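Levanase (Bacillus subtilis, PDB 4AZZ) is an exo-acting beta-D-fructosidase, here represented by its CBM66 carbohydrate-binding module, which probably directs the enzyme to levan. Local coordinates at residues Ser34-Ser39 with Phe146-Trp151; Ser43-Glu48 with Thr117-Asp122; Asp85-Phe90 with Tyr103-Asp108. All coordinates share one frame; numbering follows the deposited sequence.

Contact 1: Ser34-Ser39 with Phe146-Trp151; sequences SFILSS and FGLNVW
Phe35 and Asn149 lie side by side on one face of an antiparallel strand pair, and the amide of Asn149 reaches over the phenyl ring: ND2 stands 3.3 Å above the ring plane, displaced toward the rim, with the two planes 53° apart. CG of Phe35 sits anti to its carbonyl carbon (chi1 -60°), which swings the ring beside the Asn149 side chain. The same ND2 is hydrogen-bonded to OD1 of Asp33, which helps to orient the amide. Farther along this face Gly147 pairs with Leu37, and CD2 of Leu37 packs 3.8 Å from the Gly147 CA, where a CB would clash. The other face joins Ile36 to Leu148, CG2 meeting CB at 3.8 Å. Five backbone hydrogen bonds underlie both faces; the straightest runs from Ile36 N to Leu148 O (3.0 Å, 169° at the hydrogen), and the last from Ser38 N to Phe146 O (2.8 Å). Within its sheet, strand 33-42 lies between strands 13-16 and 144-150, the latter flanked in turn by 61-68. Leu148 and Val150 face strand 154-164 of the second sheet, as expected for a beta-sandwich.

Contact 2: Ser43-Glu48 with Thr117-Asp122; sequences SDFTYE and TEAEGD
The Phe45 ring receives the methyl of Ala119 on one face: CB lies 3.9 Å from the ring centroid, 27° off the normal, a CH-pi contact displaced toward the rim. Ser43 N lies at the ring's edge, in its plane, and Phe146 meets the ring edge-to-face. With chi1 at 50°, CG of Phe45 is held between its backbone N and carbonyl carbon, an orientation that sets one face of the ring against the Ala119 methyl. Another flat group is the carboxylate of Asp44. Its OD1 accepts the Gly121 N-H at 2.8 Å, met from 47° above the carboxylate plane, and also forms a salt bridge with Arg67, which probably offsets its negative charge; OD1 thus ties the turn after strand 117-120 to Arg67. Gly121 itself has a positive phi, which favours glycine. On the face opposite Phe45, CG2 of Thr46 runs alongside CG of Glu118. Four backbone hydrogen bonds, including Thr117 N to Tyr47 O (2.8 Å), set this antiparallel pair within one sheet of the beta-sandwich. Strand 45-53 lies between 154-164 and 112-120, with 123-128 beyond the latter. Tyr47 and Thr117 face strand 61-68 of the other sheet through Leu64 and Phe66.

Contact 3: Asp85-Phe90 with Tyr103-Asp108; sequences DLVKFF and YKTPID
The beta hairpin of strands 86-93 and 96-104 is joined here at the end away from its turn, beside a G1 beta bulge in which Asp85 and Leu86 both face Asp81. Val87 and Tyr103 form the hydrogen-bonded antiparallel pair, with Val87 N to Tyr103 O at 3.0 Å and Tyr103 N to Val87 O at 2.9 Å. After the non-hydrogen-bonded pair Leu86-Lys104 the chain leaves the strand, and Asp85 follows it with two acceptors. Its backbone O takes Thr105 N from 49° above the carbonyl plane, while OD1 takes Ile107 N at 3.0 Å, nearly straight at 162° but above the carboxylate plane. A water can bridge Asp85 OD1 (2.8 Å) and Asp108 OD1 (2.9 Å). That Asp85 carboxylate is placed by a chi1 of -68°, CG beside the backbone N. An alanine here would remove this acceptor and is likely to leave the Ile107 N-H without its mate, freeing the loop after Thr105 to shift. In the conformer described, the bent Lys104 chain crosses Leu86 at a slant while NZ is hydrogen-bonded to His84 O. Val87 and Thr105, side by side, both touch Leu128 of the opposite sheet. CG1 of Ile107 lies 3.9 Å from Leu86 O.

Contact 1 is the most buried, its centre about 7 Å from the chain's centre, whereas contacts 2 and 3 lie 12 and 13 Å out and are partly exposed. Contacts 1 and 3 belong to the same sheet, on opposite sides of the chain's centre; contact 2 joins two strands of the other sheet. The direct touch is between contacts 1 and 2, where Tyr47 OH probably hydrogen-bonds Gly147 O across the sandwich. Along the chain, contact 3 is nested inside contact 2, and contact 2 inside contact 1. Chemistry follows place: contact 1 rests on backbone pairing, one apolar pair and an amide laid over a ring, whereas in the other two an aspartate OD1 grips a backbone N-H in the chain that follows a strand.

Contact 1: Ser34-Ser39 with Phe146-Trp151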
ATOM      1  N   SER A  34       3.351  -0.347  10.374  1.00  8.12           N
ATOM      2  CA  SER A  34       2.857  -1.696  10.623  1.00  7.65           C
ATOM      3  C   SER A  34       2.456  -2.291   9.292  1.00  7.48           C
ATOM      4  O   SER A  34       2.163  -1.554   8.340  1.00  7.67           O
ATOM      5  CB  SER A  34       1.686  -1.688  11.587  1.00  8.09           C
ATOM      6  OG  SER A  34       0.636  -0.845  11.149  1.00 10.06           O
ATOM      7  N   PHE A  35       2.452  -3.615   9.234  1.00  7.66           N
ATOM      8  CA  PHE A  35       2.326  -4.331   7.987  1.00  8.17           C
ATOM      9  C   PHE A  35       1.439  -5.542   8.159  1.00  9.80           C
ATOM     10  O   PHE A  35       1.513  -6.247   9.203  1.00 10.25           O
ATOM     11  CB  PHE A  35       3.714  -4.810   7.560  1.00  8.24           C
ATOM     12  CG  PHE A  35       4.707  -3.705   7.346  1.00  8.00           C
ATOM     13  CD1 PHE A  35       5.501  -3.245   8.431  1.00  8.35           C
ATOM     14  CD2 PHE A  35       4.868  -3.116   6.084  1.00  7.90           C
ATOM     15  CE1 PHE A  35       6.420  -2.223   8.262  1.00  8.76           C
ATOM     16  CE2 PHE A  35       5.792  -2.082   5.914  1.00  8.73           C
ATOM     17  CZ  PHE A  35       6.548  -1.623   7.011  1.00  8.56           C
ATOM     18  N   ILE A  36       0.679  -5.815   7.105  1.00  8.69           N
ATOM     19  CA  ILE A  36       0.048  -7.106   6.979  1.00  9.74           C
ATOM     20  C   ILE A  36       0.323  -7.662   5.589  1.00 10.40           C
ATOM     21  O   ILE A  36       0.308  -6.907   4.627  1.00  9.93           O
ATOM     22  CB  ILE A  36      -1.447  -6.985   7.284  1.00  9.19           C
ATOM     23  CG1 ILE A  36      -2.083  -8.394   7.369  1.00  9.96           C
ATOM     24  CG2 ILE A  36      -2.181  -6.041   6.330  1.00  7.87           C
ATOM     25  CD1 ILE A  36      -3.534  -8.302   7.761  1.00 12.78           C
ATOM     26  N   LEU A  37       0.604  -8.952   5.462  1.00 10.77           N
ATOM     27  CA  LEU A  37       0.923  -9.522   4.144  1.00 11.18           C
ATOM     28  C   LEU A  37      -0.056 -10.565   3.731  1.00 12.56           C
ATOM     29  O   LEU A  37      -0.439 -11.374   4.546  1.00 13.64           O
ATOM     30  CB  LEU A  37       2.304 -10.204   4.133  1.00 11.42           C
ATOM     31  CG  LEU A  37       3.437  -9.203   4.221  1.00 11.39           C
ATOM     32  CD1 LEU A  37       4.754  -9.925   4.254  1.00 12.43           C
ATOM     33  CD2 LEU A  37       3.402  -8.241   3.033  1.00 12.45           C
ATOM     34  N   SER A  38      -0.420 -10.574   2.452  1.00 10.79           N
ATOM     35  CA  SER A  38      -1.195 -11.679   1.913  1.00 12.85           C
ATOM     36  C   SER A  38      -0.247 -12.793   1.536  1.00 12.38           C
ATOM     37  O   SER A  38       0.945 -12.559   1.351  1.00 12.38           O
ATOM     38  CB  SER A  38      -1.915 -11.188   0.675  1.00 16.04           C
ATOM     39  OG  SER A  38      -2.469 -12.290  -0.007  1.00 16.14           O
ATOM     40  N   SER A  39      -0.750 -14.028   1.416  1.00 14.04           N
ATOM     41  CA  SER A  39       0.082 -15.165   1.006  0.50 15.11           C
ATOM     42  C   SER A  39       0.389 -15.104  -0.490  1.00 13.82           C
ATOM     43  O   SER A  39       1.289 -15.798  -0.982  1.00 14.13           O
ATOM     44  CB  SER A  39      -0.644 -16.476   1.303  0.50 15.89           C
ATOM     45  OG  SER A  39      -1.993 -16.405   0.891  0.50 19.53           O
ATOM     46  N   PHE A 146       2.195  -9.493  -1.792  1.00  8.72           N
ATOM     47  CA  PHE A 146       1.353  -8.302  -1.636  1.00  8.71           C
ATOM     48  C   PHE A 146       1.025  -8.044  -0.160  1.00  9.24           C
ATOM     49  O   PHE A 146       0.953  -8.988   0.653  1.00 10.25           O
ATOM     50  CB  PHE A 146       0.029  -8.480  -2.389  1.00  8.56           C
ATOM     51  CG  PHE A 146       0.178  -8.645  -3.871  1.00  8.84           C
ATOM     52  CD1 PHE A 146       0.302  -7.527  -4.710  1.00  9.63           C
ATOM     53  CD2 PHE A 146       0.194  -9.935  -4.456  1.00  9.57           C
ATOM     54  CE1 PHE A 146       0.461  -7.658  -6.101  1.00  8.77           C
ATOM     55  CE2 PHE A 146       0.312 -10.060  -5.842  1.00  9.88           C
ATOM     56  CZ  PHE A 146       0.448  -8.945  -6.670  1.00  9.33           C
ATOM     57  N   GLY A 147       0.862  -6.775   0.215  1.00  8.11           N
ATOM     58  CA  GLY A 147       0.406  -6.497   1.601  1.00  8.26           C
ATOM     59  C   GLY A 147      -0.101  -5.068   1.741  1.00  7.40           C
ATOM     60  O   GLY A 147      -0.338  -4.393   0.767  1.00  7.73           O
ATOM     61  N   LEU A 148      -0.297  -4.635   2.979  1.00  7.32           N
ATOM     62  CA  LEU A 148      -0.791  -3.281   3.250  1.00  6.82           C
ATOM     63  C   LEU A 148       0.014  -2.759   4.413  1.00  6.61           C
ATOM     64  O   LEU A 148       0.556  -3.534   5.163  1.00  6.37           O
ATOM     65  CB  LEU A 148      -2.285  -3.351   3.615  1.00  7.28           C
ATOM     66  CG  LEU A 148      -3.251  -3.959   2.572  1.00  8.18           C
ATOM     67  CD1 LEU A 148      -4.598  -4.256   3.243  1.00  8.95           C
ATOM     68  CD2 LEU A 148      -3.391  -3.088   1.328  1.00  8.61           C
ATOM     69  N   ASN A 149       0.099  -1.445   4.555  1.00  6.41           N
ATOM     70  CA  ASN A 149       0.842  -0.866   5.669  1.00  6.76           C
ATOM     71  C   ASN A 149       0.099   0.365   6.123  1.00  7.14           C
ATOM     72  O   ASN A 149      -0.701   0.958   5.359  1.00  6.81           O
ATOM     73  CB  ASN A 149       2.275  -0.507   5.167  1.00  6.91           C
ATOM     74  CG  ASN A 149       2.860   0.758   5.780  1.00  8.01           C
ATOM     75  OD1 ASN A 149       2.441   1.894   5.460  1.00  8.51           O
ATOM     76  ND2 ASN A 149       3.900   0.584   6.630  1.00  8.32           N
ATOM     77  N   VAL A 150       0.291   0.708   7.387  1.00  7.38           N
ATOM     78  CA  VAL A 150      -0.079   2.063   7.821  0.50  7.04           C
ATOM     79  C   VAL A 150       1.063   2.588   8.626  1.00  7.47           C
ATOM     80  O   VAL A 150       1.917   1.837   9.145  1.00  8.34           O
ATOM     81  CB  VAL A 150      -1.418   2.216   8.612  0.50  6.37           C
ATOM     82  CG1 VAL A 150      -2.607   1.733   7.787  0.50  6.43           C
ATOM     83  CG2 VAL A 150      -1.348   1.539   9.981  0.50  6.00           C
ATOM     84  N   TRP A 151       1.147   3.913   8.623  1.00  8.19           N
ATOM     85  CA  TRP A 151       2.219   4.676   9.273  1.00  8.68           C
ATOM     86  C   TRP A 151       1.608   5.806  10.063  1.00  9.11           C
ATOM     87  O   TRP A 151       0.987   6.732   9.472  1.00  8.25           O
ATOM     88  CB  TRP A 151       3.263   5.178   8.230  1.00  8.93           C
ATOM     89  CG  TRP A 151       4.247   6.149   8.885  1.00  9.98           C
ATOM     90  CD1 TRP A 151       5.328   5.809   9.716  1.00 10.15           C
ATOM     91  CD2 TRP A 151       4.123   7.596   8.975  1.00  9.88           C
ATOM     92  NE1 TRP A 151       5.897   6.948  10.279  1.00 12.42           N
ATOM     93  CE2 TRP A 151       5.214   8.061   9.857  1.00 12.31           C
ATOM     94  CE3 TRP A 151       3.243   8.538   8.454  1.00 10.36           C
ATOM     95  CZ2 TRP A 151       5.398   9.411  10.135  1.00 12.18           C
ATOM     96  CZ3 TRP A 151       3.463   9.897   8.721  1.00 10.50           C
ATOM     97  CH2 TRP A 151       4.511  10.322   9.541  1.00 12.06           C
TER

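Contact 2: Ser43-Glu48 with Thr117-Asp122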
ATOM      1  N   SER A  43       4.686 -10.868  -9.818  1.00  7.58           N
ATOM      2  CA  SER A  43       5.843 -10.251 -10.486  0.50  7.80           C
ATOM      3  C   SER A  43       5.358  -8.974 -11.171  1.00  7.46           C
ATOM      4  O   SER A  43       5.629  -7.851 -10.746  1.00  7.66           O
ATOM      5  CB  SER A  43       6.434 -11.206 -11.539  0.50  8.18           C
ATOM      6  OG  SER A  43       6.822 -12.438 -10.949  0.50  9.75           O
ATOM      7  N   ASP A  44       4.639  -9.168 -12.257  1.00  8.55           N
ATOM      8  CA  ASP A  44       3.992  -8.060 -12.958  1.00  7.57           C
ATOM      9  C   ASP A  44       2.486  -8.143 -12.692  1.00  7.23           C
ATOM     10  O   ASP A  44       1.881  -9.227 -12.736  1.00  6.57           O
ATOM     11  CB  ASP A  44       4.261  -8.174 -14.453  1.00  9.26           C
ATOM     12  CG  ASP A  44       5.741  -7.925 -14.809  1.00  9.75           C
ATOM     13  OD1 ASP A  44       6.534  -7.431 -13.960  1.00  9.10           O
ATOM     14  OD2 ASP A  44       6.083  -8.193 -15.984  1.00 12.47           O
ATOM     15  N   PHE A  45       1.871  -6.993 -12.415  1.00  6.74           N
ATOM     16  CA  PHE A  45       0.503  -7.000 -11.930  1.00  6.72           C
ATOM     17  C   PHE A  45      -0.062  -5.578 -11.893  1.00  7.21           C
ATOM     18  O   PHE A  45       0.667  -4.566 -12.042  1.00  8.79           O
ATOM     19  CB  PHE A  45       0.405  -7.611 -10.504  1.00  6.46           C
ATOM     20  CG  PHE A  45       1.408  -7.005  -9.541  1.00  6.46           C
ATOM     21  CD1 PHE A  45       1.187  -5.734  -9.015  1.00  6.52           C
ATOM     22  CD2 PHE A  45       2.596  -7.689  -9.229  1.00  6.63           C
ATOM     23  CE1 PHE A  45       2.119  -5.103  -8.197  1.00  6.51           C
ATOM     24  CE2 PHE A  45       3.548  -7.055  -8.413  1.00  7.24           C
ATOM     25  CZ  PHE A  45       3.303  -5.773  -7.898  1.00  6.44           C
ATOM     26  N   THR A  46      -1.384  -5.549 -11.727  1.00  8.15           N
ATOM     27  CA  THR A  46      -2.095  -4.399 -11.161  1.00  9.06           C
ATOM     28  C   THR A  46      -2.460  -4.737  -9.735  1.00  7.98           C
ATOM     29  O   THR A  46      -2.680  -5.916  -9.376  1.00  8.51           O
ATOM     30  CB  THR A  46      -3.323  -3.964 -12.000  1.00 10.26           C
ATOM     31  OG1 THR A  46      -4.279  -5.028 -12.049  1.00 13.78           O
ATOM     32  CG2 THR A  46      -2.902  -3.621 -13.385  1.00 13.03           C
ATOM     33  N   TYR A  47      -2.448  -3.726  -8.873  1.00  7.66           N
ATOM     34  CA  TYR A  47      -2.766  -3.918  -7.461  1.00  6.59           C
ATOM     35  C   TYR A  47      -3.398  -2.631  -6.950  1.00  6.99           C
ATOM     36  O   TYR A  47      -2.856  -1.539  -7.182  1.00  6.73           O
ATOM     37  CB  TYR A  47      -1.478  -4.189  -6.660  1.00  6.94           C
ATOM     38  CG  TYR A  47      -1.642  -4.450  -5.183  1.00  6.65           C
ATOM     39  CD1 TYR A  47      -2.714  -5.187  -4.714  1.00  6.88           C
ATOM     40  CD2 TYR A  47      -0.674  -4.013  -4.251  1.00  7.27           C
ATOM     41  CE1 TYR A  47      -2.862  -5.520  -3.364  1.00  8.45           C
ATOM     42  CE2 TYR A  47      -0.804  -4.320  -2.875  1.00  7.03           C
ATOM     43  CZ  TYR A  47      -1.900  -5.094  -2.441  1.00  7.88           C
ATOM     44  OH  TYR A  47      -2.074  -5.431  -1.115  1.00  8.33           O
ATOM     45  N   GLU A  48      -4.543  -2.746  -6.284  1.00  7.98           N
ATOM     46  CA  GLU A  48      -5.286  -1.516  -5.958  1.00  8.18           C
ATOM     47  C   GLU A  48      -6.195  -1.689  -4.773  1.00  8.52           C
ATOM     48  O   GLU A  48      -6.530  -2.797  -4.409  1.00  7.68           O
ATOM     49  CB  GLU A  48      -6.104  -1.034  -7.184  1.00  9.84           C
ATOM     50  CG  GLU A  48      -7.202  -2.014  -7.602  1.00  9.92           C
ATOM     51  CD  GLU A  48      -7.761  -1.692  -8.971  1.00 13.34           C
ATOM     52  OE1 GLU A  48      -8.346  -0.595  -9.168  1.00 14.59           O
ATOM     53  OE2 GLU A  48      -7.594  -2.537  -9.870  1.00 13.05           O
ATOM     54  N   THR A 117      -1.532   0.591  -8.431  1.00  7.81           N
ATOM     55  CA  THR A 117      -0.193   0.489  -8.967  0.50  7.28           C
ATOM     56  C   THR A 117      -0.241  -0.496 -10.133  1.00  7.72           C
ATOM     57  O   THR A 117      -0.858  -1.576  -9.970  1.00  7.83           O
ATOM     58  CB  THR A 117       0.785  -0.026  -7.869  0.50  6.54           C
ATOM     59  OG1 THR A 117       0.905   0.967  -6.839  0.50  5.75           O
ATOM     60  CG2 THR A 117       2.184  -0.385  -8.443  0.50  6.84           C
ATOM     61  N   GLU A 118       0.417  -0.128 -11.239  1.00  7.94           N
ATOM     62  CA  GLU A 118       0.704  -1.054 -12.329  0.50  8.44           C
ATOM     63  C   GLU A 118       2.233  -1.314 -12.318  1.00  8.15           C
ATOM     64  O   GLU A 118       2.997  -0.412 -12.586  1.00  8.44           O
ATOM     65  CB  GLU A 118       0.244  -0.431 -13.661  0.50  8.83           C
ATOM     66  CG  GLU A 118      -1.276  -0.275 -13.755  0.50 10.23           C
ATOM     67  CD  GLU A 118      -1.778   0.328 -15.076  0.50 10.84           C
ATOM     68  OE1 GLU A 118      -1.022   1.050 -15.753  0.50 12.53           O
ATOM     69  OE2 GLU A 118      -2.957   0.080 -15.436  0.50 11.65           O
ATOM     70  N   ALA A 119       2.649  -2.537 -12.012  1.00  7.55           N
ATOM     71  CA  ALA A 119       4.057  -2.879 -11.920  1.00  8.12           C
ATOM     72  C   ALA A 119       4.340  -3.811 -13.088  1.00  8.61           C
ATOM     73  O   ALA A 119       3.796  -4.910 -13.165  1.00  8.26           O
ATOM     74  CB  ALA A 119       4.355  -3.561 -10.575  1.00  8.78           C
ATOM     75  N   GLU A 120       5.181  -3.371 -14.013  1.00  8.30           N
ATOM     76  CA  GLU A 120       5.525  -4.197 -15.192  0.50  9.09           C
ATOM     77  C   GLU A 120       7.012  -4.113 -15.382  1.00  8.60           C
ATOM     78  O   GLU A 120       7.504  -3.051 -15.693  1.00  7.82           O
ATOM     79  CB  GLU A 120       4.890  -3.624 -16.466  0.50 10.06           C
ATOM     80  CG  GLU A 120       3.384  -3.607 -16.472  0.50 11.51           C
ATOM     81  CD  GLU A 120       2.821  -3.212 -17.829  0.50 13.27           C
ATOM     82  OE1 GLU A 120       3.594  -2.916 -18.755  0.50 15.70           O
ATOM     83  OE2 GLU A 120       1.596  -3.199 -17.967  0.50 17.18           O
ATOM     84  N   GLY A 121       7.754  -5.222 -15.187  1.00  8.75           N
ATOM     85  CA  GLY A 121       9.219  -5.072 -15.283  1.00  8.24           C
ATOM     86  C   GLY A 121       9.707  -4.148 -14.158  1.00  8.62           C
ATOM     87  O   GLY A 121       9.332  -4.311 -12.983  1.00  8.65           O
ATOM     88  N   ASP A 122      10.551  -3.180 -14.519  1.00  7.76           N
ATOM     89  CA  ASP A 122      11.039  -2.207 -13.544  1.00  8.09           C
ATOM     90  C   ASP A 122      10.293  -0.894 -13.662  1.00  8.02           C
ATOM     91  O   ASP A 122      10.776   0.097 -13.151  1.00  8.21           O
ATOM     92  CB  ASP A 122      12.561  -1.987 -13.627  1.00  9.35           C
ATOM     93  CG  ASP A 122      13.060  -1.637 -15.033  1.00 10.06           C
ATOM     94  OD1 ASP A 122      12.322  -1.003 -15.849  1.00 11.22           O
ATOM     95  OD2 ASP A 122      14.221  -2.017 -15.330  1.00  9.04           O
TER

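Contact 3: Asp85-Phe90 with Tyr103-Asp108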
ATOM      1  N   ASP A  85       0.401  15.361   2.737  1.00  8.69           N
ATOM      2  CA  ASP A  85      -0.252  15.610   1.432  1.00  7.86           C
ATOM      3  C   ASP A  85       0.588  15.094   0.277  1.00  8.50           C
ATOM      4  O   ASP A  85       0.998  15.847  -0.614  1.00  7.60           O
ATOM      5  CB  ASP A  85      -0.563  17.095   1.278  1.00  7.77           C
ATOM      6  CG  ASP A  85      -1.636  17.559   2.242  1.00  9.62           C
ATOM      7  OD1 ASP A  85      -2.607  16.795   2.470  1.00  9.41           O
ATOM      8  OD2 ASP A  85      -1.565  18.715   2.747  1.00 10.82           O
ATOM      9  N   LEU A  86       0.878  13.791   0.308  1.00  8.75           N
ATOM     10  CA  LEU A  86       1.758  13.203  -0.709  1.00  9.17           C
ATOM     11  C   LEU A  86       1.158  11.858  -1.110  1.00  9.27           C
ATOM     12  O   LEU A  86       0.565  11.163  -0.271  1.00  9.08           O
ATOM     13  CB  LEU A  86       3.139  12.903  -0.078  1.00 10.34           C
ATOM     14  CG  LEU A  86       4.161  14.022   0.083  1.00 11.70           C
ATOM     15  CD1 LEU A  86       5.361  13.477   0.849  1.00 12.12           C
ATOM     16  CD2 LEU A  86       4.568  14.533  -1.287  1.00 12.92           C
ATOM     17  N   VAL A  87       1.380  11.475  -2.362  1.00  7.29           N
ATOM     18  CA  VAL A  87       1.439  10.067  -2.747  1.00  6.70           C
ATOM     19  C   VAL A  87       2.934   9.758  -2.869  1.00  6.95           C
ATOM     20  O   VAL A  87       3.642  10.424  -3.611  1.00  6.70           O
ATOM     21  CB  VAL A  87       0.729   9.806  -4.094  1.00  6.48           C
ATOM     22  CG1 VAL A  87       0.975   8.370  -4.566  1.00  6.24           C
ATOM     23  CG2 VAL A  87      -0.773  10.040  -3.934  1.00  7.39           C
ATOM     24  N   LYS A  88       3.410   8.753  -2.124  1.00  7.12           N
ATOM     25  CA  LYS A  88       4.838   8.451  -2.117  0.50  6.64           C
ATOM     26  C   LYS A  88       5.061   7.055  -2.671  1.00  7.19           C
ATOM     27  O   LYS A  88       4.346   6.124  -2.303  1.00  8.17           O
ATOM     28  CB  LYS A  88       5.384   8.541  -0.682  0.50  6.65           C
ATOM     29  CG  LYS A  88       6.895   8.503  -0.575  0.50  6.34           C
ATOM     30  CD  LYS A  88       7.294   8.593   0.914  0.50  6.16           C
ATOM     31  CE  LYS A  88       6.962   9.948   1.565  0.50  6.06           C
ATOM     32  NZ  LYS A  88       7.232   9.984   3.040  0.50  5.65           N
ATOM     33  N   PHE A  89       6.070   6.914  -3.540  1.00  6.64           N
ATOM     34  CA  PHE A  89       6.487   5.607  -4.001  1.00  6.16           C
ATOM     35  C   PHE A  89       7.866   5.398  -3.403  1.00  6.99           C
ATOM     36  O   PHE A  89       8.767   6.209  -3.625  1.00  6.27           O
ATOM     37  CB  PHE A  89       6.479   5.559  -5.535  1.00  6.57           C
ATOM     38  CG  PHE A  89       7.079   4.299  -6.132  1.00  6.47           C
ATOM     39  CD1 PHE A  89       6.816   3.047  -5.608  1.00  7.10           C
ATOM     40  CD2 PHE A  89       7.879   4.390  -7.270  1.00  6.80           C
ATOM     41  CE1 PHE A  89       7.366   1.879  -6.181  1.00  7.15           C
ATOM     42  CE2 PHE A  89       8.413   3.237  -7.883  1.00  7.22           C
ATOM     43  CZ  PHE A  89       8.152   1.980  -7.324  1.00  7.62           C
ATOM     44  N   PHE A  90       8.019   4.352  -2.590  1.00  6.06           N
ATOM     45  CA  PHE A  90       9.330   4.158  -1.953  1.00  6.99           C
ATOM     46  C   PHE A  90       9.606   2.696  -1.781  1.00  7.34           C
ATOM     47  O   PHE A  90       8.799   1.831  -2.170  1.00  6.61           O
ATOM     48  CB  PHE A  90       9.440   4.910  -0.597  1.00  7.72           C
ATOM     49  CG  PHE A  90       8.403   4.511   0.457  1.00  8.94           C
ATOM     50  CD1 PHE A  90       7.070   4.924   0.349  1.00 11.40           C
ATOM     51  CD2 PHE A  90       8.786   3.762   1.576  1.00 11.24           C
ATOM     52  CE1 PHE A  90       6.155   4.619   1.336  1.00 11.97           C
ATOM     53  CE2 PHE A  90       7.862   3.462   2.555  1.00 12.65           C
ATOM     54  CZ  PHE A  90       6.550   3.865   2.412  1.00 13.04           C
ATOM     55  N   TYR A 103       4.478  12.767  -5.123  1.00  8.24           N
ATOM     56  CA  TYR A 103       3.606  13.729  -5.845  1.00  8.43           C
ATOM     57  C   TYR A 103       2.796  14.469  -4.791  1.00  9.06           C
ATOM     58  O   TYR A 103       2.096  13.846  -4.019  1.00  7.80           O
ATOM     59  CB  TYR A 103       2.654  12.938  -6.717  1.00  9.04           C
ATOM     60  CG  TYR A 103       1.737  13.792  -7.540  1.00 10.05           C
ATOM     61  CD1 TYR A 103       2.170  14.333  -8.729  1.00 14.91           C
ATOM     62  CD2 TYR A 103       0.419  13.999  -7.148  1.00 12.36           C
ATOM     63  CE1 TYR A 103       1.339  15.115  -9.521  1.00 17.16           C
ATOM     64  CE2 TYR A 103      -0.427  14.786  -7.947  1.00 13.99           C
ATOM     65  CZ  TYR A 103       0.044  15.325  -9.110  1.00 15.64           C
ATOM     66  OH  TYR A 103      -0.769  16.101  -9.937  1.00 19.61           O
ATOM     67  N   LYS A 104       2.941  15.790  -4.705  1.00  8.54           N
ATOM     68  CA  LYS A 104       2.283  16.551  -3.644  0.50  9.68           C
ATOM     69  C   LYS A 104       0.852  16.863  -4.087  1.00  9.62           C
ATOM     70  O   LYS A 104       0.622  17.417  -5.139  1.00  9.58           O
ATOM     71  CB  LYS A 104       3.073  17.828  -3.319  0.50 10.55           C
ATOM     72  CG  LYS A 104       2.842  18.473  -1.956  0.50 13.19           C
ATOM     73  CD  LYS A 104       3.515  17.745  -0.789  0.50 13.21           C
ATOM     74  CE  LYS A 104       3.994  18.697   0.309  0.50 15.87           C
ATOM     75  NZ  LYS A 104       2.969  19.116   1.337  0.50 15.64           N
ATOM     76  N   THR A 105      -0.116  16.469  -3.268  1.00  9.21           N
ATOM     77  CA  THR A 105      -1.499  16.601  -3.647  1.00  9.45           C
ATOM     78  C   THR A 105      -2.307  16.497  -2.346  1.00  9.25           C
ATOM     79  O   THR A 105      -1.906  15.802  -1.416  1.00  8.49           O
ATOM     80  CB  THR A 105      -1.863  15.485  -4.676  1.00 10.72           C
ATOM     81  OG1 THR A 105      -3.149  15.744  -5.257  1.00 12.74           O
ATOM     82  CG2 THR A 105      -1.860  14.084  -4.033  1.00 10.83           C
ATOM     83  N   PRO A 106      -3.426  17.233  -2.238  1.00 10.63           N
ATOM     84  CA  PRO A 106      -4.153  17.187  -0.949  1.00 10.72           C
ATOM     85  C   PRO A 106      -4.657  15.772  -0.605  1.00 11.09           C
ATOM     86  O   PRO A 106      -5.390  15.136  -1.394  1.00 11.13           O
ATOM     87  CB  PRO A 106      -5.312  18.199  -1.146  1.00 12.54           C
ATOM     88  CG  PRO A 106      -5.355  18.460  -2.619  1.00 11.03           C
ATOM     89  CD  PRO A 106      -4.008  18.186  -3.209  1.00 11.41           C
ATOM     90  N   ILE A 107      -4.249  15.263   0.556  1.00  8.32           N
ATOM     91  CA  ILE A 107      -4.831  14.038   1.060  1.00  8.85           C
ATOM     92  C   ILE A 107      -5.491  14.374   2.416  1.00  8.98           C
ATOM     93  O   ILE A 107      -4.805  14.741   3.369  1.00  8.33           O
ATOM     94  CB  ILE A 107      -3.756  12.981   1.282  1.00  8.18           C
ATOM     95  CG1 ILE A 107      -3.035  12.588  -0.048  1.00  8.84           C
ATOM     96  CG2 ILE A 107      -4.331  11.730   1.930  1.00  8.34           C
ATOM     97  CD1 ILE A 107      -3.909  11.881  -1.066  1.00  9.04           C
ATOM     98  N   ASP A 108      -6.808  14.222   2.478  1.00 10.76           N
ATOM     99  CA  ASP A 108      -7.539  14.634   3.663  1.00 11.02           C
ATOM    100  C   ASP A 108      -8.005  13.397   4.406  1.00 11.89           C
ATOM    101  O   ASP A 108      -8.255  12.354   3.796  1.00 12.25           O
ATOM    102  CB  ASP A 108      -8.770  15.428   3.237  1.00 13.02           C
ATOM    103  CG  ASP A 108      -8.430  16.799   2.633  1.00 15.99           C
ATOM    104  OD1 ASP A 108      -7.320  17.329   2.865  1.00 19.33           O
ATOM    105  OD2 ASP A 108      -9.330  17.321   1.976  1.00 21.67           O
TER
HETATM  106  O   HOH W   1      -4.767  18.493   2.350  1.00 18.12           O